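Local coordinates for protein Cog7 (Kluyveromyces lactis, PDB 4U6U) that pairs through its N-terminal segment with Cog5 as part of the conserved oligomeric Golgi complex, a multisubunit tethering complex that probably acts before vesicle fusion, at the interface of chains A and B. Residues are numbered along the deposited sequence; one frame, centred on the assembly and turned at random. Chains: chain A, Cog7; chain B, Cog5.

Contact 1: the interface of chains A and B. Residues chain A 13, 18, 20, 23-24, 27-28, 46-47, 50; chain B 26, 30-31, 33-34, 37.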
loop_
_atom_site.group_PDB
_atom_site.type_symbol
_atom_site.label_atom_id
_atom_site.label_comp_id
_atom_site.label_asym_id
_atom_site.label_seq_id
_atom_site.Cartn_x
_atom_site.Cartn_y
_atom_site.Cartn_z
ATOM N N PHE A 13 11.080 39.760 9.964
ATOM C CA PHE A 13 11.485 39.430 8.614
ATOM C C PHE A 13 12.732 40.167 8.142
ATOM O O PHE A 13 13.392 39.734 7.212
ATOM C CB PHE A 13 10.363 39.737 7.658
ATOM C CG PHE A 13 9.245 38.771 7.712
ATOM C CD1 PHE A 13 9.464 37.433 7.441
ATOM C CD2 PHE A 13 7.951 39.206 7.927
ATOM C CE1 PHE A 13 8.419 36.547 7.440
ATOM C CE2 PHE A 13 6.897 38.308 7.920
ATOM C CZ PHE A 13 7.132 36.987 7.672
ATOM N N PHE A 18 16.861 35.376 10.404
ATOM C CA PHE A 18 15.503 34.865 10.398
ATOM C C PHE A 18 15.436 33.731 9.408
ATOM O O PHE A 18 15.720 33.904 8.224
ATOM C CB PHE A 18 14.449 35.924 10.027
ATOM C CG PHE A 18 13.062 35.331 9.831
ATOM C CD1 PHE A 18 12.221 35.122 10.907
ATOM C CD2 PHE A 18 12.620 34.951 8.569
ATOM C CE1 PHE A 18 10.979 34.562 10.739
ATOM C CE2 PHE A 18 11.362 34.383 8.392
ATOM C CZ PHE A 18 10.543 34.188 9.478
ATOM N N PRO A 20 12.799 31.000 7.773
ATOM C CA PRO A 20 11.384 30.625 7.646
ATOM C C PRO A 20 11.067 29.223 8.158
ATOM O O PRO A 20 10.105 29.094 8.917
ATOM C CB PRO A 20 11.126 30.725 6.141
ATOM C CG PRO A 20 12.076 31.736 5.678
ATOM C CD PRO A 20 13.321 31.563 6.517
ATOM N N PHE A 23 10.763 29.422 11.945
ATOM C CA PHE A 23 9.684 30.202 12.533
ATOM C C PHE A 23 8.371 29.451 12.617
ATOM O O PHE A 23 7.700 29.466 13.654
ATOM C CB PHE A 23 9.447 31.497 11.747
ATOM C CG PHE A 23 8.190 32.212 12.165
ATOM C CD1 PHE A 23 8.197 33.046 13.267
ATOM C CD2 PHE A 23 6.992 32.021 11.484
ATOM C CE1 PHE A 23 7.040 33.687 13.679
ATOM C CE2 PHE A 23 5.839 32.653 11.901
ATOM C CZ PHE A 23 5.867 33.489 13.000
ATOM N N VAL A 24 8.000 28.826 11.506
ATOM C CA VAL A 24 6.749 28.083 11.404
ATOM C C VAL A 24 6.792 26.907 12.380
ATOM O O VAL A 24 5.776 26.527 12.974
ATOM C CB VAL A 24 6.504 27.580 9.964
ATOM C CG1 VAL A 24 5.171 26.888 9.869
ATOM C CG2 VAL A 24 6.497 28.736 9.010
ATOM N N LEU A 27 6.066 27.940 15.842
ATOM C CA LEU A 27 4.709 28.456 15.912
ATOM C C LEU A 27 3.669 27.362 16.098
ATOM O O LEU A 27 2.953 27.331 17.105
ATOM C CB LEU A 27 4.398 29.269 14.649
ATOM C CG LEU A 27 2.930 29.660 14.480
ATOM C CD1 LEU A 27 2.514 30.579 15.601
ATOM C CD2 LEU A 27 2.655 30.301 13.119
ATOM N N LEU A 28 3.632 26.440 15.143
ATOM C CA LEU A 28 2.655 25.363 15.127
ATOM C C LEU A 28 2.667 24.535 16.415
ATOM O O LEU A 28 1.636 23.983 16.816
ATOM C CB LEU A 28 2.932 24.459 13.937
ATOM C CG LEU A 28 2.212 24.673 12.612
ATOM C CD1 LEU A 28 1.663 26.061 12.529
ATOM C CD2 LEU A 28 3.155 24.390 11.463
ATOM N N LEU A 46 -2.878 35.257 11.029
ATOM C CA LEU A 46 -1.453 35.493 10.952
ATOM C C LEU A 46 -1.022 35.512 9.476
ATOM O O LEU A 46 -0.240 36.351 9.065
ATOM C CB LEU A 46 -0.731 34.427 11.762
ATOM C CG LEU A 46 0.723 34.632 12.133
ATOM C CD1 LEU A 46 1.622 34.089 11.033
ATOM C CD2 LEU A 46 0.950 36.117 12.396
ATOM N N LEU A 47 -1.538 34.583 8.680
ATOM C CA LEU A 47 -1.324 34.590 7.226
ATOM C C LEU A 47 -1.800 35.901 6.532
ATOM O O LEU A 47 -1.169 36.396 5.612
ATOM C CB LEU A 47 -2.014 33.377 6.609
ATOM C CG LEU A 47 -1.170 32.391 5.793
ATOM C CD1 LEU A 47 0.321 32.466 6.066
ATOM C CD2 LEU A 47 -1.652 30.984 6.061
ATOM N N MET A 50 0.794 38.644 7.236
ATOM C CA MET A 50 1.931 38.347 6.405
ATOM C C MET A 50 1.620 38.692 4.964
ATOM O O MET A 50 2.461 39.241 4.243
ATOM C CB MET A 50 2.337 36.890 6.573
ATOM C CG MET A 50 3.083 36.707 7.889
ATOM S SD MET A 50 3.421 34.998 8.233
ATOM C CE MET A 50 3.861 34.513 6.566
ATOM N N LYS B 26 11.919 35.862 2.108
ATOM C CA LYS B 26 11.615 35.263 3.405
ATOM C C LYS B 26 10.099 35.272 3.683
ATOM O O LYS B 26 9.567 34.256 4.144
ATOM C CB LYS B 26 12.408 35.974 4.508
ATOM C CG LYS B 26 13.832 35.418 4.612
ATOM C CD LYS B 26 14.768 36.267 5.441
ATOM C CE LYS B 26 16.156 35.663 5.400
ATOM N NZ LYS B 26 17.189 36.634 5.862
ATOM N N THR B 30 7.840 31.809 4.225
ATOM C CA THR B 30 7.083 31.651 5.451
ATOM C C THR B 30 5.632 31.449 5.082
ATOM O O THR B 30 4.943 30.578 5.602
ATOM C CB THR B 30 7.232 32.876 6.384
ATOM O OG1 THR B 30 8.618 33.153 6.580
ATOM C CG2 THR B 30 6.569 32.633 7.765
ATOM N N THR B 31 5.176 32.240 4.135
ATOM C CA THR B 31 3.800 32.139 3.730
ATOM C C THR B 31 3.511 30.772 3.122
ATOM O O THR B 31 2.564 30.102 3.546
ATOM C CB THR B 31 3.483 33.252 2.759
ATOM O OG1 THR B 31 2.813 34.272 3.492
ATOM C CG2 THR B 31 2.631 32.763 1.523
ATOM N N LEU B 33 5.107 27.846 3.282
ATOM C CA LEU B 33 5.230 26.769 4.231
ATOM C C LEU B 33 4.003 26.728 5.148
ATOM O O LEU B 33 3.361 25.677 5.335
ATOM C CB LEU B 33 6.526 26.942 5.025
ATOM C CG LEU B 33 7.218 25.725 5.652
ATOM C CD1 LEU B 33 6.731 25.516 7.072
ATOM C CD2 LEU B 33 6.993 24.479 4.801
ATOM N N LEU B 34 3.653 27.886 5.680
ATOM C CA LEU B 34 2.512 27.991 6.576
ATOM C C LEU B 34 1.213 27.522 5.897
ATOM O O LEU B 34 0.385 26.847 6.507
ATOM C CB LEU B 34 2.393 29.430 7.077
ATOM C CG LEU B 34 1.601 29.647 8.357
ATOM C CD1 LEU B 34 1.908 28.572 9.374
ATOM C CD2 LEU B 34 1.959 31.008 8.898
ATOM N N SER B 37 1.151 23.775 5.523
ATOM C CA SER B 37 0.737 23.235 6.813
ATOM C C SER B 37 -0.776 23.328 6.990
ATOM O O SER B 37 -1.437 22.379 7.430
ATOM C CB SER B 37 1.422 24.000 7.939
ATOM O OG SER B 37 2.731 24.335 7.552
#
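Apolar packing carries most of this patch of the Cog7-Cog5 interface, where B:Thr30 and B:Leu34 lose the most surface to Cog7. B:Leu34, its CG anti to the backbone N (chi1 -159°), spreads its two methyls between two Cog7 helices: CD2 lies 3.6 Å from A:Leu47 CD1 and also meets A:Leu46 CD1, while CD1 faces A:Val24 and A:Leu28 on the other side. Next to it in the helix, B:Leu33 crosses A:Val24 obliquely, its CD1 lying 3.5 Å from A:Val24 CG1. A:Met50 bends at its last torsion (chi3 40°), so that CE drops between two threonines, 3.5 Å from B:Thr30 CG2 and against B:Thr31.

Aromatic contacts gather round B:Thr30. Its CG2, anti to the backbone N, lies 3.8 Å from A:Phe23 CD2, the two side chains crossing at about a right angle. Its OG1 points the other way, in plane at the edges of both the A:Phe13 and A:Phe18 rings, 3.5 Å from A:Phe13 CE1, with A:Pro20 CB beside it. B:Lys26 runs antiparallel past the ring edge of A:Phe18, CD 4.0 Å from A:Phe18 CD2.

The polar pairings of this patch stay within Cog5. B:Thr30 OG1 donates to the B:Lys26 carbonyl O at 2.8 Å, from above the carbonyl plane, which satisfies the hydroxyl among the rings; B:Ser37 OG bonds likewise to B:Leu33 O. An alanine at B:Thr30 removes the hydroxyl and CG2 and would probably loosen A:Met50 and A:Phe23 and lose the polar contact at the phenylalanine edges along with the bond to B:Lys26 O.

In the fold, one face of Cog5 helix 11-47 rests against Cog7 helices 20-28 and 38-68, with the end of helix 8-13 alongside.

Contact 2: the interface of chains A and B. Residues chain A 13-14, 16, 57; chain B 16, 19-20, 23, 26.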
loop_
_atom_site.group_PDB
_atom_site.type_symbol
_atom_site.label_atom_id
_atom_site.label_comp_id
_atom_site.label_asym_id
_atom_site.label_seq_id
_atom_site.Cartn_x
_atom_site.Cartn_y
_atom_site.Cartn_z
ATOM N N PHE A 13 11.080 39.760 9.964
ATOM C CA PHE A 13 11.485 39.430 8.614
ATOM C C PHE A 13 12.732 40.167 8.142
ATOM O O PHE A 13 13.392 39.734 7.212
ATOM C CB PHE A 13 10.363 39.737 7.658
ATOM C CG PHE A 13 9.245 38.771 7.712
ATOM C CD1 PHE A 13 9.464 37.433 7.441
ATOM C CD2 PHE A 13 7.951 39.206 7.927
ATOM C CE1 PHE A 13 8.419 36.547 7.440
ATOM C CE2 PHE A 13 6.897 38.308 7.920
ATOM C CZ PHE A 13 7.132 36.987 7.672
ATOM N N PHE A 14 13.044 41.298 8.758
ATOM C CA PHE A 14 14.206 42.068 8.334
ATOM C C PHE A 14 15.488 41.541 8.932
ATOM O O PHE A 14 16.555 42.040 8.627
ATOM C CB PHE A 14 14.021 43.556 8.664
ATOM C CG PHE A 14 13.214 44.276 7.629
ATOM C CD1 PHE A 14 11.821 44.179 7.619
ATOM C CD2 PHE A 14 13.847 44.973 6.613
ATOM C CE1 PHE A 14 11.068 44.796 6.631
ATOM C CE2 PHE A 14 13.111 45.587 5.626
ATOM C CZ PHE A 14 11.711 45.498 5.634
ATOM N N ASP A 16 18.480 39.051 9.477
ATOM C CA ASP A 16 19.287 38.232 8.581
ATOM C C ASP A 16 19.199 36.776 8.952
ATOM O O ASP A 16 19.060 35.909 8.086
ATOM C CB ASP A 16 20.750 38.671 8.597
ATOM C CG ASP A 16 20.952 40.059 8.044
ATOM O OD1 ASP A 16 20.043 40.588 7.376
ATOM O OD2 ASP A 16 22.050 40.604 8.251
ATOM N N ILE A 57 5.966 45.177 1.199
ATOM C CA ILE A 57 7.378 45.098 0.900
ATOM C C ILE A 57 7.564 45.203 -0.619
ATOM O O ILE A 57 8.482 45.887 -1.092
ATOM C CB ILE A 57 8.019 43.812 1.500
ATOM C CG1 ILE A 57 8.761 44.134 2.787
ATOM C CG2 ILE A 57 9.090 43.243 0.590
ATOM C CD1 ILE A 57 7.999 44.901 3.763
ATOM N N ARG B 16 19.556 48.871 -0.175
ATOM C CA ARG B 16 18.202 48.775 0.374
ATOM C C ARG B 16 17.366 47.829 -0.471
ATOM O O ARG B 16 16.593 47.011 0.047
ATOM C CB ARG B 16 17.552 50.155 0.446
ATOM C CG ARG B 16 16.067 50.173 0.771
ATOM C CD ARG B 16 15.772 50.033 2.257
ATOM N NE ARG B 16 14.333 49.966 2.511
ATOM C CZ ARG B 16 13.775 49.663 3.683
ATOM N NH1 ARG B 16 14.528 49.399 4.759
ATOM N NH2 ARG B 16 12.447 49.629 3.772
ATOM N N LYS B 19 18.188 44.170 0.065
ATOM C CA LYS B 19 17.677 43.755 1.350
ATOM C C LYS B 19 16.213 43.411 1.238
ATOM O O LYS B 19 15.764 42.358 1.703
ATOM C CB LYS B 19 17.889 44.864 2.363
ATOM C CG LYS B 19 17.228 44.622 3.692
ATOM C CD LYS B 19 17.798 43.439 4.366
ATOM C CE LYS B 19 17.298 43.332 5.772
ATOM N NZ LYS B 19 18.049 42.253 6.456
ATOM N N LEU B 20 15.480 44.316 0.596
ATOM C CA LEU B 20 14.059 44.160 0.366
ATOM C C LEU B 20 13.775 42.859 -0.399
ATOM O O LEU B 20 12.826 42.138 -0.066
ATOM C CB LEU B 20 13.519 45.384 -0.389
ATOM C CG LEU B 20 12.712 46.439 0.396
ATOM C CD1 LEU B 20 12.919 46.328 1.882
ATOM C CD2 LEU B 20 12.995 47.858 -0.058
ATOM N N VAL B 23 13.869 40.168 2.192
ATOM C CA VAL B 23 12.685 40.205 3.010
ATOM C C VAL B 23 11.501 39.631 2.213
ATOM O O VAL B 23 10.746 38.793 2.706
ATOM C CB VAL B 23 12.379 41.625 3.457
ATOM C CG1 VAL B 23 11.143 41.635 4.376
ATOM C CG2 VAL B 23 13.560 42.203 4.190
ATOM N N LYS B 26 11.919 35.862 2.108
ATOM C CA LYS B 26 11.615 35.263 3.405
ATOM C C LYS B 26 10.099 35.272 3.683
ATOM O O LYS B 26 9.567 34.256 4.144
ATOM C CB LYS B 26 12.408 35.974 4.508
ATOM C CG LYS B 26 13.832 35.418 4.612
ATOM C CD LYS B 26 14.768 36.267 5.441
ATOM C CE LYS B 26 16.156 35.663 5.400
ATOM N NZ LYS B 26 17.189 36.634 5.862
#
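A:Phe14 turns its CG anti to its own carbonyl carbon (chi1 -83°), bringing its ring over the Cog5 helix, whereas B:Lys19 sets CG anti to the backbone N and bends at its second torsion (chi2 64°), curling its ammonium up to the loop that follows Cog7 helix 8-13. The contact belongs to the coiled-coil-like helical interface of Cog5 and Cog7, subunits of the conserved oligomeric Golgi complex; here the loop after helix 8-13 lies on the Cog5 helix.

A:Phe14 is the Cog7 residue most covered by Cog5 in this patch. B:Val23 lies across one face of its ring, CG2 3.8 Å from the centroid and displaced toward the rim in a CH-pi contact. The other branch, CG1, which is anti to the backbone N, meets A:Ile57 CG1, 3.8 Å away on helix 38-68, as well as A:Phe13 CB and the A:Phe14 ring. B:Leu20 CD1 approaches the far end of the ring at A:Phe14 CE2, 3.8 Å away, and this methyl sits over a face of the B:Arg16 guanidinium, which it may help hold in place.

Beyond the ring, B:Lys19 NZ is shared by two Cog7 acceptors. It donates to the backbone carbonyl A:Phe14 O at 2.6 Å, from above the carbonyl plane, and forms a salt bridge with the carboxylate oxygen A:Asp16 OD1 at 2.8 Å. One amine thus joins the A:Phe14 backbone to the A:Asp16 side chain, two residues on. About two turns along the Cog5 helix, B:Lys26 NZ donates to A:Asp16 O at 3.0 Å, again from above the plane. The carboxylate lies against B:Lys19 NZ, with B:Lys26 NZ 5.1 Å from A:Asp16 OD1; the two positive groups would probably favour its ionised form.

The C-alpha centres of contact 1 and contact 2 lie about 14 Å apart along Cog5 helix 11-47, which supplies every Cog5 residue of both. They also share Cog7 helix 38-68, A:Phe13 and B:Lys26, so they form successive stretches of one continuous interface. Contact 1 is largely apolar and brings in Cog7 helix 20-28; contact 2, nearer the start of the Cog5 helix, adds charged pairings to the loop after helix 8-13. A:Phe13 and B:Lys26 couple the two, and the combination probably fixes both the lengthwise register of the subunits and the course of the Cog7 N-terminal segment over Cog5.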